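Local coordinates for fibronectin type III domain-containing protein (Simiduia agarivorans, PDB 6P2K) that probably hydrolyses the beta-1,4-glucan backbone of xyloglucan, as a family 74 glycoside hydrolase built on seven-bladed beta-propellers, at residues G14-D19 and T352-M357; G284-R289 and N332-H337. One frame throughout, in Å; residues are numbered along the deposited sequence.

Interaction 1: residues G14-D19 and T352-M357. With ZN (zinc ion), chain Q.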
loop_
_atom_site.group_PDB
_atom_site.type_symbol
_atom_site.label_atom_id
_atom_site.label_comp_id
_atom_site.label_asym_id
_atom_site.label_seq_id
_atom_site.Cartn_x
_atom_site.Cartn_y
_atom_site.Cartn_z
ATOM N N GLY B 14 7.017 0.263 39.173
ATOM C CA GLY B 14 6.759 -1.031 38.577
ATOM C C GLY B 14 6.614 -2.175 39.556
ATOM O O GLY B 14 6.393 -3.311 39.121
ATOM N N GLY B 15 6.744 -1.914 40.859
ATOM C CA GLY B 15 6.505 -2.923 41.864
ATOM C C GLY B 15 5.556 -2.392 42.921
ATOM O O GLY B 15 5.352 -1.186 43.055
ATOM N N GLN B 16 4.976 -3.324 43.677
ATOM C CA GLN B 16 3.970 -2.974 44.675
ATOM C C GLN B 16 4.517 -1.943 45.656
ATOM O O GLN B 16 5.588 -2.126 46.240
ATOM C CB GLN B 16 3.512 -4.231 45.418
ATOM C CG GLN B 16 2.453 -3.987 46.483
ATOM C CD GLN B 16 1.903 -5.279 47.073
ATOM O OE1 GLN B 16 2.427 -5.804 48.061
ATOM N NE2 GLN B 16 0.839 -5.796 46.466
ATOM N N VAL B 17 3.780 -0.848 45.819
ATOM C CA VAL B 17 4.195 0.267 46.661
ATOM C C VAL B 17 3.491 0.145 48.004
ATOM O O VAL B 17 2.273 -0.071 48.059
ATOM C CB VAL B 17 3.881 1.617 45.992
ATOM C CG1 VAL B 17 4.311 2.766 46.887
ATOM C CG2 VAL B 17 4.566 1.708 44.639
ATOM N N GLN B 18 4.255 0.282 49.089
ATOM C CA GLN B 18 3.695 0.111 50.424
ATOM C C GLN B 18 3.073 1.392 50.961
ATOM O O GLN B 18 1.981 1.348 51.539
ATOM C CB GLN B 18 4.771 -0.391 51.388
ATOM C CG GLN B 18 5.495 -1.629 50.897
ATOM C CD GLN B 18 4.562 -2.814 50.723
ATOM O OE1 GLN B 18 3.990 -3.315 51.691
ATOM N NE2 GLN B 18 4.400 -3.264 49.483
ATOM N N ASP B 19 3.732 2.534 50.772
ATOM C CA ASP B 19 3.235 3.785 51.325
ATOM C C ASP B 19 4.026 4.948 50.749
ATOM O O ASP B 19 5.152 4.785 50.271
ATOM C CB ASP B 19 3.328 3.794 52.854
ATOM C CG ASP B 19 2.302 4.702 53.491
ATOM O OD1 ASP B 19 1.453 5.249 52.755
ATOM O OD2 ASP B 19 2.342 4.867 54.726
ATOM N N THR B 352 -2.006 5.566 44.960
ATOM C CA THR B 352 -1.345 4.696 43.990
ATOM C C THR B 352 -2.391 3.937 43.181
ATOM O O THR B 352 -3.541 3.789 43.604
ATOM C CB THR B 352 -0.413 3.700 44.689
ATOM O OG1 THR B 352 0.190 2.832 43.719
ATOM C CG2 THR B 352 -1.198 2.860 45.687
ATOM N N THR B 353 -1.975 3.450 42.009
ATOM C CA THR B 353 -2.786 2.482 41.276
ATOM C C THR B 353 -2.383 1.044 41.570
ATOM O O THR B 353 -3.083 0.127 41.119
ATOM C CB THR B 353 -2.722 2.722 39.756
ATOM O OG1 THR B 353 -1.381 2.529 39.276
ATOM C CG2 THR B 353 -3.220 4.120 39.400
ATOM N N ASN B 354 -1.261 0.855 42.285
ATOM C CA ASN B 354 -0.762 -0.367 42.927
ATOM C C ASN B 354 0.763 -0.377 42.897
ATOM O O ASN B 354 1.411 -0.507 43.938
ATOM C CB ASN B 354 -1.278 -1.662 42.290
ATOM C CG ASN B 354 -0.737 -2.903 42.985
ATOM O OD1 ASN B 354 0.199 -3.538 42.505
ATOM N ND2 ASN B 354 -1.316 -3.242 44.133
ATOM N N GLN B 355 1.343 -0.247 41.704
ATOM C CA GLN B 355 2.788 -0.256 41.526
ATOM C C GLN B 355 3.362 1.141 41.334
ATOM O O GLN B 355 4.511 1.276 40.899
ATOM C CB GLN B 355 3.177 -1.131 40.332
ATOM C CG GLN B 355 2.490 -2.485 40.265
ATOM C CD GLN B 355 3.007 -3.334 39.111
ATOM O OE1 GLN B 355 3.426 -4.476 39.306
ATOM N NE2 GLN B 355 2.990 -2.772 37.903
ATOM N N THR B 356 2.595 2.181 41.647
ATOM C CA THR B 356 2.906 3.532 41.207
ATOM C C THR B 356 2.789 4.506 42.376
ATOM O O THR B 356 2.490 4.123 43.511
ATOM C CB THR B 356 1.977 3.945 40.059
ATOM O OG1 THR B 356 0.612 3.825 40.484
ATOM C CG2 THR B 356 2.197 3.041 38.852
ATOM N N MET B 357 3.036 5.783 42.088
ATOM C CA MET B 357 2.848 6.864 43.045
ATOM C C MET B 357 2.090 7.986 42.355
ATOM O O MET B 357 2.479 8.423 41.267
ATOM C CB MET B 357 4.186 7.380 43.593
ATOM C CG MET B 357 5.041 6.320 44.274
ATOM S SD MET B 357 6.098 5.427 43.117
ATOM C CE MET B 357 7.339 6.670 42.767
HETATM ZN ZN ZN Q . 3.040 -7.090 49.549
HETATM O O HOH W 1 4.570 -7.529 48.175
HETATM O O HOH W 2 1.579 -8.462 48.917
HETATM O O HOH W 3 2.788 -5.914 51.279
#
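Gln355 lies alongside the backbone of Gly14 and Gly15. Its chi1 of -46° sets CG beside the backbone N, and the chain, extended beyond CG (chi2 -176°), carries CD to 3.4 Å from Gly14 O. NE2 bonds Asp326 and Asn420. Asn420 also donates to Gly14 O. An alanine here would probably leave Asp326 and Asn420 without this donor and open a gap beside Gly14. Two backbone bonds hold the turn of 352-357 against 14-19: Gly14 N to Gln355 O, and Val17 N to Asn354 O at 3.0 Å. The CB of Gln16 points away from this turn. Gln16 has an extended chain, and its OE1 binds the zinc ion at 2.1 Å. Asp124 and three waters complete the metal shell. The side chains of Gln16 and Asn354 cross obliquely, and their amide planes stand 78° apart, with NE2 of Gln16 4.1 Å from ND2 of Asn354. That ND2 donates to Asn332 OD1. Val17 CG2 lies 3.4 Å from Thr356 O and 4.3 Å from Met357 SD. Val17 and Met357 both pack on Met32 of strand 30-34. The contact joins edge strand 17-22 of the first propeller blade to the loop between strands 348-351 and 358-363 of the seventh, where the ring closes.

Interaction 2: residues G284-R289 and N332-H337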
loop_
_atom_site.group_PDB
_atom_site.type_symbol
_atom_site.label_atom_id
_atom_site.label_comp_id
_atom_site.label_asym_id
_atom_site.label_seq_id
_atom_site.Cartn_x
_atom_site.Cartn_y
_atom_site.Cartn_z
ATOM N N GLY B 284 -9.458 3.534 50.677
ATOM C CA GLY B 284 -9.086 2.650 49.590
ATOM C C GLY B 284 -9.221 1.198 50.006
ATOM O O GLY B 284 -10.008 0.885 50.904
ATOM N N ALA B 285 -8.456 0.302 49.384
ATOM C CA ALA B 285 -8.571 -1.116 49.700
ATOM C C ALA B 285 -7.297 -1.839 49.294
ATOM O O ALA B 285 -6.485 -1.324 48.518
ATOM C CB ALA B 285 -9.773 -1.755 48.998
ATOM N N VAL B 286 -7.141 -3.047 49.822
ATOM C CA VAL B 286 -6.088 -3.952 49.382
ATOM C C VAL B 286 -6.648 -4.827 48.270
ATOM O O VAL B 286 -7.785 -5.310 48.356
ATOM C CB VAL B 286 -5.543 -4.790 50.557
ATOM C CG1 VAL B 286 -6.670 -5.482 51.314
ATOM C CG2 VAL B 286 -4.501 -5.793 50.070
ATOM N N LYS B 287 -5.861 -4.983 47.200
ATOM C CA LYS B 287 -6.162 -5.815 46.034
ATOM C C LYS B 287 -7.228 -5.221 45.114
ATOM O O LYS B 287 -6.989 -5.082 43.909
ATOM C CB LYS B 287 -6.576 -7.229 46.458
ATOM C CG LYS B 287 -5.421 -8.106 46.913
ATOM C CD LYS B 287 -5.626 -9.558 46.496
ATOM C CE LYS B 287 -4.821 -10.506 47.375
ATOM N NZ LYS B 287 -3.781 -11.257 46.615
ATOM N N ASP B 288 -8.394 -4.869 45.654
ATOM C CA ASP B 288 -9.533 -4.499 44.818
ATOM C C ASP B 288 -9.268 -3.217 44.033
ATOM O O ASP B 288 -8.690 -2.258 44.553
ATOM C CB ASP B 288 -10.783 -4.329 45.678
ATOM C CG ASP B 288 -11.277 -5.642 46.251
ATOM O OD1 ASP B 288 -11.405 -6.617 45.483
ATOM O OD2 ASP B 288 -11.532 -5.699 47.468
ATOM N N ARG B 289 -9.717 -3.201 42.774
ATOM C CA ARG B 289 -9.549 -2.068 41.863
ATOM C C ARG B 289 -10.886 -1.353 41.701
ATOM O O ARG B 289 -11.776 -1.835 40.994
ATOM C CB ARG B 289 -9.023 -2.533 40.507
ATOM C CG ARG B 289 -7.635 -3.138 40.541
ATOM C CD ARG B 289 -7.069 -3.315 39.132
ATOM N NE ARG B 289 -5.667 -3.718 39.172
ATOM C CZ ARG B 289 -4.650 -2.874 39.324
ATOM N NH1 ARG B 289 -4.870 -1.569 39.436
ATOM N NH2 ARG B 289 -3.408 -3.337 39.361
ATOM N N ASN B 332 -5.982 0.467 42.087
ATOM C CA ASN B 332 -6.068 -0.228 43.370
ATOM C C ASN B 332 -5.336 0.647 44.382
ATOM O O ASN B 332 -4.108 0.602 44.486
ATOM C CB ASN B 332 -5.474 -1.631 43.300
ATOM C CG ASN B 332 -5.102 -2.177 44.675
ATOM O OD1 ASN B 332 -3.968 -2.599 44.903
ATOM N ND2 ASN B 332 -6.055 -2.147 45.600
ATOM N N ALA B 333 -6.095 1.463 45.112
ATOM C CA ALA B 333 -5.521 2.413 46.064
ATOM C C ALA B 333 -5.223 1.681 47.370
ATOM O O ALA B 333 -5.966 1.759 48.352
ATOM C CB ALA B 333 -6.463 3.591 46.276
ATOM N N ARG B 334 -4.098 0.958 47.377
ATOM C CA ARG B 334 -3.700 0.185 48.548
ATOM C C ARG B 334 -3.086 1.049 49.642
ATOM O O ARG B 334 -2.747 0.523 50.707
ATOM C CB ARG B 334 -2.732 -0.938 48.155
ATOM C CG ARG B 334 -1.622 -0.536 47.202
ATOM C CD ARG B 334 -0.592 -1.648 47.065
ATOM N NE ARG B 334 0.097 -1.929 48.325
ATOM C CZ ARG B 334 -0.097 -3.021 49.062
ATOM N NH1 ARG B 334 -0.966 -3.947 48.678
ATOM N NH2 ARG B 334 0.581 -3.187 50.189
ATOM N N PHE B 335 -2.927 2.346 49.399
ATOM C CA PHE B 335 -2.725 3.322 50.459
ATOM C C PHE B 335 -3.257 4.652 49.957
ATOM O O PHE B 335 -3.318 4.898 48.750
ATOM C CB PHE B 335 -1.253 3.453 50.874
ATOM C CG PHE B 335 -0.372 4.043 49.807
ATOM C CD1 PHE B 335 -0.271 5.418 49.648
ATOM C CD2 PHE B 335 0.363 3.225 48.973
ATOM C CE1 PHE B 335 0.529 5.959 48.666
ATOM C CE2 PHE B 335 1.173 3.764 47.997
ATOM C CZ PHE B 335 1.251 5.132 47.840
ATOM N N ALA B 336 -3.621 5.520 50.897
ATOM C CA ALA B 336 -4.125 6.840 50.544
ATOM C C ALA B 336 -4.057 7.731 51.771
ATOM O O ALA B 336 -4.608 7.382 52.820
ATOM C CB ALA B 336 -5.559 6.758 50.015
ATOM N N HIS B 337 -3.396 8.877 51.639
ATOM C CA HIS B 337 -3.205 9.793 52.752
ATOM C C HIS B 337 -3.500 11.221 52.326
ATOM O O HIS B 337 -3.138 11.640 51.221
ATOM C CB HIS B 337 -1.778 9.716 53.297
ATOM C CG HIS B 337 -1.409 8.365 53.822
ATOM N ND1 HIS B 337 -1.928 7.855 54.993
ATOM C CD2 HIS B 337 -0.571 7.420 53.338
ATOM C CE1 HIS B 337 -1.425 6.652 55.206
ATOM N NE2 HIS B 337 -0.601 6.363 54.215
HETATM O O HOH W 4 -3.001 -4.179 46.806
#
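Asn332 reaches into the bend of 284-289 and bonds its carbonyls from within. This is a junction between two four-stranded antiparallel sheets of the beta-propeller fold, just before strand 336-338 and just after strand 278-285. Asn332 ND2 donates to Asp288 O at 2.8 Å, and more weakly to Ala285 O at 3.1 Å. The Asp288 carbonyl is met from above its plane. Asn332 CG, anti to the backbone N (chi1 160°), lies on the side of the bend. Ala285 N donates to Ala333 O at 3.1 Å. Ala333 is the centre of an inverse gamma turn. Gly284 packs with its CA close to the same Ala333 O, where a side chain would collide with that oxygen. On the flank, Arg289 crosses Asn332 at about a right angle. Asn332 CB sits over one face of the Arg289 guanidinium, offset toward the rim. Arg289 NH1 is fixed by the carbonyls of Pro330 and Thr353. Farther out, the Arg334 chain bends at chi3. Its NE donates to Val17 O, and NH2 forms a salt bridge with Asp123. The Asp288 carboxylate accepts from Arg264 N through OD2. One water links the two segments: it accepts from Lys287 N at 3.0 Å and from Arg334 NH1, in the guanidinium plane, at 2.8 Å, and donates to Asn332 OD1 at 2.7 Å.

Overall arrangement
From the N terminus, the chain first passes 14-19, at the start of strand 17-22. It is met again across interaction 1 by 352-357, so that contact closes a loop of more than 300 residues. Interaction 2 is nested inside that loop and closes a much shorter one, of 42 residues, between 284-289 and 332-337. The centres of the two contacts are about 10 Å apart. Both involve the seventh blade, the sheet that begins with strand 336-338. Interaction 2 ties that sheet to the preceding one, which ends with strand 304-314. Interaction 1 ties it to the first blade, the sheet of strand 17-22, near a zinc ion. Asn332 and Arg334 bridge the two contacts.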